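Local coordinates for cell division control protein 4 (Saccharomyces cerevisiae, PDB 3V7D) that recognises phosphorylated substrates such as the CDK inhibitor SIC1 for ubiquitination, as the substrate-binding F-box subunit of an SCF ubiquitin ligase, at residues F364-R375 / K385-I396. The protein carries 1 engineered substitution. Sequence-based numbering, arbitrary orientation.
Sequences FLVSAAADGSIR and KFSYHHTNLSAI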
ATOM      1  N   PHE B 364      -7.355   3.841   1.291  1.00 32.43           N
ATOM      2  CA  PHE B 364      -7.874   5.151   1.686  1.00 33.56           C
ATOM      3  C   PHE B 364      -7.824   6.191   0.569  1.00 33.45           C
ATOM      4  O   PHE B 364      -6.791   6.368  -0.077  1.00 37.10           O
ATOM      5  CB  PHE B 364      -7.081   5.717   2.870  1.00 26.25           C
ATOM      6  CG  PHE B 364      -7.119   4.874   4.104  1.00 25.06           C
ATOM      7  CD1 PHE B 364      -8.325   4.517   4.684  1.00 25.82           C
ATOM      8  CD2 PHE B 364      -5.940   4.477   4.717  1.00 25.40           C
ATOM      9  CE1 PHE B 364      -8.356   3.753   5.843  1.00 25.48           C
ATOM     10  CE2 PHE B 364      -5.959   3.716   5.871  1.00 26.38           C
ATOM     11  CZ  PHE B 364      -7.173   3.351   6.436  1.00 25.89           C
ATOM     12  N   LEU B 365      -8.936   6.884   0.348  1.00 36.48           N
ATOM     13  CA  LEU B 365      -8.887   8.178  -0.328  1.00 33.33           C
ATOM     14  C   LEU B 365      -8.704   9.198   0.778  1.00 31.49           C
ATOM     15  O   LEU B 365      -9.443   9.183   1.765  1.00 31.62           O
ATOM     16  CB  LEU B 365     -10.178   8.470  -1.095  1.00 31.02           C
ATOM     17  CG  LEU B 365     -10.299   9.891  -1.668  1.00 30.19           C
ATOM     18  CD1 LEU B 365      -9.251  10.154  -2.748  1.00 28.02           C
ATOM     19  CD2 LEU B 365     -11.702  10.164  -2.207  1.00 30.27           C
ATOM     20  N   VAL B 366      -7.711  10.068   0.644  1.00 32.12           N
ATOM     21  CA  VAL B 366      -7.451  11.059   1.686  1.00 27.67           C
ATOM     22  C   VAL B 366      -7.515  12.477   1.134  1.00 28.10           C
ATOM     23  O   VAL B 366      -6.971  12.765   0.069  1.00 32.09           O
ATOM     24  CB  VAL B 366      -6.092  10.829   2.375  1.00 29.68           C
ATOM     25  CG1 VAL B 366      -5.959  11.722   3.608  1.00 27.33           C
ATOM     26  CG2 VAL B 366      -5.935   9.367   2.763  1.00 25.80           C
ATOM     27  N   SER B 367      -8.185  13.360   1.868  1.00 26.44           N
ATOM     28  CA  SER B 367      -8.365  14.739   1.434  1.00 29.62           C
ATOM     29  C   SER B 367      -8.025  15.718   2.552  1.00 31.26           C
ATOM     30  O   SER B 367      -8.236  15.434   3.738  1.00 30.41           O
ATOM     31  CB  SER B 367      -9.802  14.965   0.976  1.00 28.31           C
ATOM     32  OG  SER B 367     -10.706  14.695   2.040  1.00 33.85           O
ATOM     33  N   ALA B 368      -7.500  16.872   2.161  1.00 32.27           N
ATOM     34  CA  ALA B 368      -7.057  17.881   3.116  1.00 33.49           C
ATOM     35  C   ALA B 368      -7.503  19.259   2.646  1.00 31.84           C
ATOM     36  O   ALA B 368      -7.470  19.554   1.451  1.00 32.22           O
ATOM     37  CB  ALA B 368      -5.544  17.826   3.277  1.00 25.39           C
ATOM     38  N   ALA B 369      -7.916  20.101   3.588  1.00 31.72           N
ATOM     39  CA  ALA B 369      -8.555  21.368   3.249  1.00 28.77           C
ATOM     40  C   ALA B 369      -7.869  22.567   3.893  1.00 30.02           C
ATOM     41  O   ALA B 369      -7.025  22.406   4.774  1.00 30.57           O
ATOM     42  CB  ALA B 369     -10.036  21.328   3.632  1.00 25.72           C
ATOM     43  N   ALA B 370      -8.250  23.765   3.456  1.00 34.85           N
ATOM     44  CA  ALA B 370      -7.604  25.005   3.893  1.00 33.59           C
ATOM     45  C   ALA B 370      -7.993  25.440   5.305  1.00 36.35           C
ATOM     46  O   ALA B 370      -7.522  26.467   5.794  1.00 37.11           O
ATOM     47  CB  ALA B 370      -7.891  26.134   2.895  1.00 33.41           C
ATOM     48  N   ASP B 371      -8.859  24.670   5.955  1.00 40.30           N
ATOM     49  CA  ASP B 371      -9.249  24.967   7.330  1.00 41.01           C
ATOM     50  C   ASP B 371      -8.471  24.101   8.317  1.00 41.06           C
ATOM     51  O   ASP B 371      -8.719  24.139   9.524  1.00 43.32           O
ATOM     52  CB  ASP B 371     -10.753  24.769   7.519  1.00 46.29           C
ATOM     53  CG  ASP B 371     -11.194  23.341   7.251  1.00 49.75           C
ATOM     54  OD1 ASP B 371     -10.363  22.534   6.783  1.00 46.35           O
ATOM     55  OD2 ASP B 371     -12.379  23.027   7.501  1.00 54.03           O
ATOM     56  N   GLY B 372      -7.542  23.306   7.792  1.00 34.17           N
ATOM     57  CA  GLY B 372      -6.716  22.443   8.618  1.00 31.97           C
ATOM     58  C   GLY B 372      -7.289  21.054   8.836  1.00 30.65           C
ATOM     59  O   GLY B 372      -6.746  20.266   9.616  1.00 31.39           O
ATOM     60  N   SER B 373      -8.385  20.750   8.151  1.00 25.86           N
ATOM     61  CA  SER B 373      -9.026  19.448   8.294  1.00 30.16           C
ATOM     62  C   SER B 373      -8.456  18.440   7.306  1.00 33.74           C
ATOM     63  O   SER B 373      -8.098  18.786   6.180  1.00 29.90           O
ATOM     64  CB  SER B 373     -10.541  19.560   8.102  1.00 26.42           C
ATOM     65  OG  SER B 373     -10.849  20.048   6.809  1.00 32.96           O
ATOM     66  N   ILE B 374      -8.378  17.191   7.748  1.00 34.51           N
ATOM     67  CA  ILE B 374      -7.951  16.083   6.911  1.00 33.73           C
ATOM     68  C   ILE B 374      -8.978  14.968   7.076  1.00 37.72           C
ATOM     69  O   ILE B 374      -9.387  14.662   8.197  1.00 35.29           O
ATOM     70  CB  ILE B 374      -6.569  15.568   7.347  1.00 32.31           C
ATOM     71  CG1 ILE B 374      -5.520  16.674   7.217  1.00 33.27           C
ATOM     72  CG2 ILE B 374      -6.160  14.350   6.533  1.00 28.20           C
ATOM     73  CD1 ILE B 374      -4.259  16.401   7.998  1.00 31.24           C
ATOM     74  N   ARG B 375      -9.403  14.369   5.966  1.00 34.25           N
ATOM     75  CA  ARG B 375     -10.403  13.307   6.012  1.00 34.22           C
ATOM     76  C   ARG B 375      -9.941  12.043   5.297  1.00 34.23           C
ATOM     77  O   ARG B 375      -9.383  12.102   4.200  1.00 33.27           O
ATOM     78  CB  ARG B 375     -11.719  13.776   5.386  1.00 38.29           C
ATOM     79  CG  ARG B 375     -12.392  14.917   6.109  1.00 43.54           C
ATOM     80  CD  ARG B 375     -13.231  14.425   7.271  1.00 48.87           C
ATOM     81  NE  ARG B 375     -13.861  15.542   7.965  1.00 55.88           N
ATOM     82  CZ  ARG B 375     -14.756  15.411   8.937  1.00 60.10           C
ATOM     83  NH1 ARG B 375     -15.136  14.203   9.332  1.00 62.95           N
ATOM     84  NH2 ARG B 375     -15.273  16.488   9.509  1.00 61.26           N
ATOM     85  N   LYS B 385     -13.431   6.853   7.333  1.00 36.84           N
ATOM     86  CA  LYS B 385     -12.475   6.003   8.042  1.00 36.96           C
ATOM     87  C   LYS B 385     -11.725   6.763   9.123  1.00 36.21           C
ATOM     88  O   LYS B 385     -11.509   6.240  10.211  1.00 37.55           O
ATOM     89  CB  LYS B 385     -11.486   5.363   7.069  1.00 38.48           C
ATOM     90  CG  LYS B 385     -12.150   4.647   5.913  1.00 42.36           C
ATOM     91  CD  LYS B 385     -13.138   3.607   6.402  1.00 42.59           C
ATOM     92  CE  LYS B 385     -12.435   2.442   7.061  1.00 47.72           C
ATOM     93  NZ  LYS B 385     -13.358   1.276   7.200  1.00 52.73           N
ATOM     94  N   PHE B 386     -11.316   7.991   8.822  1.00 37.46           N
ATOM     95  CA  PHE B 386     -10.657   8.822   9.822  1.00 31.83           C
ATOM     96  C   PHE B 386     -10.835  10.320   9.594  1.00 32.57           C
ATOM     97  O   PHE B 386     -11.188  10.762   8.504  1.00 32.39           O
ATOM     98  CB  PHE B 386      -9.172   8.453   9.996  1.00 29.08           C
ATOM     99  CG  PHE B 386      -8.341   8.553   8.733  1.00 33.95           C
ATOM    100  CD1 PHE B 386      -7.848   9.775   8.301  1.00 32.02           C
ATOM    101  CD2 PHE B 386      -8.013   7.416   8.013  1.00 30.79           C
ATOM    102  CE1 PHE B 386      -7.068   9.865   7.158  1.00 25.97           C
ATOM    103  CE2 PHE B 386      -7.236   7.497   6.873  1.00 32.57           C
ATOM    104  CZ  PHE B 386      -6.764   8.726   6.444  1.00 29.46           C
ATOM    105  N   SER B 387     -10.589  11.089  10.646  1.00 37.31           N
ATOM    106  CA  SER B 387     -10.765  12.529  10.610  1.00 37.54           C
ATOM    107  C   SER B 387      -9.717  13.183  11.501  1.00 36.90           C
ATOM    108  O   SER B 387      -9.569  12.813  12.670  1.00 38.23           O
ATOM    109  CB  SER B 387     -12.169  12.896  11.093  1.00 36.24           C
ATOM    110  OG  SER B 387     -12.332  14.301  11.159  1.00 43.07           O
ATOM    111  N   TYR B 388      -8.980  14.143  10.947  1.00 30.54           N
ATOM    112  CA  TYR B 388      -7.971  14.857  11.723  1.00 32.03           C
ATOM    113  C   TYR B 388      -8.040  16.357  11.487  1.00 33.41           C
ATOM    114  O   TYR B 388      -8.568  16.812  10.472  1.00 31.37           O
ATOM    115  CB  TYR B 388      -6.562  14.346  11.405  1.00 33.47           C
ATOM    116  CG  TYR B 388      -6.330  12.900  11.783  1.00 35.62           C
ATOM    117  CD1 TYR B 388      -6.189  12.521  13.112  1.00 35.88           C
ATOM    118  CD2 TYR B 388      -6.247  11.915  10.807  1.00 33.96           C
ATOM    119  CE1 TYR B 388      -5.977  11.198  13.458  1.00 36.24           C
ATOM    120  CE2 TYR B 388      -6.033  10.594  11.139  1.00 33.45           C
ATOM    121  CZ  TYR B 388      -5.899  10.240  12.463  1.00 38.12           C
ATOM    122  OH  TYR B 388      -5.686   8.919  12.787  1.00 35.05           O
ATOM    123  N   HIS B 389      -7.498  17.118  12.431  1.00 31.86           N
ATOM    124  CA  HIS B 389      -7.476  18.568  12.325  1.00 33.84           C
ATOM    125  C   HIS B 389      -6.233  19.132  13.011  1.00 32.63           C
ATOM    126  O   HIS B 389      -5.974  18.840  14.174  1.00 31.86           O
ATOM    127  CB  HIS B 389      -8.735  19.153  12.968  1.00 35.08           C
ATOM    128  CG  HIS B 389      -9.323  20.299  12.210  1.00 43.08           C
ATOM    129  ND1 HIS B 389     -10.536  20.216  11.560  1.00 45.14           N
ATOM    130  CD2 HIS B 389      -8.867  21.557  11.996  1.00 48.19           C
ATOM    131  CE1 HIS B 389     -10.804  21.374  10.983  1.00 46.51           C
ATOM    132  NE2 HIS B 389      -9.806  22.203  11.230  1.00 48.25           N
ATOM    133  N   HIS B 390      -5.454  19.924  12.286  1.00 30.90           N
ATOM    134  CA  HIS B 390      -4.323  20.606  12.899  1.00 31.18           C
ATOM    135  C   HIS B 390      -4.856  21.633  13.899  1.00 29.99           C
ATOM    136  O   HIS B 390      -5.719  22.445  13.565  1.00 29.01           O
ATOM    137  CB  HIS B 390      -3.436  21.258  11.833  1.00 31.90           C
ATOM    138  CG  HIS B 390      -2.572  20.283  11.091  1.00 34.88           C
ATOM    139  ND1 HIS B 390      -1.442  20.662  10.397  1.00 32.52           N
ATOM    140  CD2 HIS B 390      -2.672  18.940  10.942  1.00 30.75           C
ATOM    141  CE1 HIS B 390      -0.884  19.595   9.852  1.00 36.42           C
ATOM    142  NE2 HIS B 390      -1.612  18.537  10.166  1.00 34.33           N
ATOM    143  N   THR B 391      -4.353  21.575  15.129  1.00 28.88           N
ATOM    144  CA  THR B 391      -4.928  22.330  16.240  1.00 31.82           C
ATOM    145  C   THR B 391      -4.841  23.848  16.083  1.00 36.53           C
ATOM    146  O   THR B 391      -5.615  24.578  16.701  1.00 40.25           O
ATOM    147  CB  THR B 391      -4.293  21.934  17.592  1.00 36.38           C
ATOM    148  OG1 THR B 391      -2.867  22.029  17.494  1.00 37.88           O
ATOM    149  CG2 THR B 391      -4.677  20.510  17.972  1.00 33.11           C
ATOM    150  N   ASN B 392      -3.903  24.333  15.276  1.00 33.43           N
ATOM    151  CA  ASN B 392      -3.809  25.777  15.077  1.00 37.84           C
ATOM    152  C   ASN B 392      -4.705  26.259  13.941  1.00 33.70           C
ATOM    153  O   ASN B 392      -4.703  27.439  13.597  1.00 33.29           O
ATOM    154  CB  ASN B 392      -2.359  26.253  14.905  1.00 38.76           C
ATOM    155  CG  ASN B 392      -1.700  25.707  13.653  1.00 47.49           C
ATOM    156  OD1 ASN B 392      -2.311  24.973  12.874  1.00 48.80           O
ATOM    157  ND2 ASN B 392      -0.441  26.076  13.448  1.00 50.55           N
ATOM    158  N   LEU B 393      -5.467  25.330  13.371  1.00 36.76           N
ATOM    159  CA  LEU B 393      -6.471  25.650  12.360  1.00 38.39           C
ATOM    160  C   LEU B 393      -5.862  26.333  11.140  1.00 40.12           C
ATOM    161  O   LEU B 393      -6.526  27.099  10.444  1.00 40.26           O
ATOM    162  CB  LEU B 393      -7.580  26.517  12.965  1.00 36.35           C
ATOM    163  CG  LEU B 393      -8.253  25.911  14.195  1.00 37.87           C
ATOM    164  CD1 LEU B 393      -9.313  26.849  14.755  1.00 37.07           C
ATOM    165  CD2 LEU B 393      -8.851  24.547  13.861  1.00 32.08           C
ATOM    166  N   SER B 394      -4.590  26.055  10.890  1.00 38.52           N
ATOM    167  CA  SER B 394      -3.918  26.593   9.720  1.00 42.57           C
ATOM    168  C   SER B 394      -4.174  25.678   8.529  1.00 38.14           C
ATOM    169  O   SER B 394      -4.382  24.475   8.691  1.00 34.28           O
ATOM    170  CB  SER B 394      -2.417  26.714   9.973  1.00 45.36           C
ATOM    171  OG  SER B 394      -1.857  25.445  10.280  1.00 48.74           O
ATOM    172  N   ALA B 395      -4.156  26.260   7.337  1.00 36.01           N
ATOM    173  CA  ALA B 395      -4.385  25.524   6.104  1.00 36.45           C
ATOM    174  C   ALA B 395      -3.375  24.395   5.924  1.00 38.37           C
ATOM    175  O   ALA B 395      -2.179  24.583   6.150  1.00 36.83           O
ATOM    176  CB  ALA B 395      -4.312  26.477   4.928  1.00 30.84           C
ATOM    177  N   ILE B 396      -3.853  23.220   5.518  1.00 30.68           N
ATOM    178  CA  ILE B 396      -2.939  22.124   5.214  1.00 30.15           C
ATOM    179  C   ILE B 396      -2.176  22.425   3.931  1.00 32.41           C
ATOM    180  O   ILE B 396      -2.776  22.602   2.872  1.00 37.31           O
ATOM    181  CB  ILE B 396      -3.666  20.780   5.064  1.00 34.82           C
ATOM    182  CG1 ILE B 396      -4.477  20.469   6.324  1.00 30.19           C
ATOM    183  CG2 ILE B 396      -2.656  19.664   4.797  1.00 29.02           C
ATOM    184  CD1 ILE B 396      -3.644  20.433   7.587  1.00 30.23           C
TER
HETATM  185  O   HOH W   1     -11.668  16.290   9.483  1.00 47.02           O
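Ile374 and Tyr388 form a hydrogen-bonded antiparallel pair, Tyr388 N to Ile374 O and Ile374 N to Tyr388 O both measuring 2.8 Å. His390 N extends the pairing to Gly372 O, and beside it the ring of His389 lies with one face over the Gly372–Ser373 peptide while NE2 bonds to Asp371 O at 2.8 Å, 44° above the carbonyl plane. Gly372 suits the turn because its positive phi and the nearby Ser394 O leave no room for a side chain. Asp371, with CG held between its backbone N and carbonyl carbon (chi1 61°), closes an Asx turn: OD1 accepts from both N and OG of Ser373, and His351 also binds that hydroxyl.

Between the blades, branched Ile396, starting the following blade, packs against this one, CG2 3.7 Å from Ala368 CB and CG1 4.0 Å from Ile374 CG1; its CD1 sits over the ring of His390, which Ser408 and Ser410 hold by hydrogen bonds. At the far end Phe386 drives its CE2 edge into the centre of the Phe364 face, a T-shaped pair with planes 78° apart, while Lys385 CB packs on Phe364 CE1. Were Phe364 cut back to an alanine, the Phe386 edge would probably lose its facing ring, and Lys385 CB its packing surface.

Strands 364-369, 373-378 and 384-389 belong to one blade of the WD40 beta-propeller; the chain then passes into the next blade beside the bound peptide, which Ala370 and Ala395 touch.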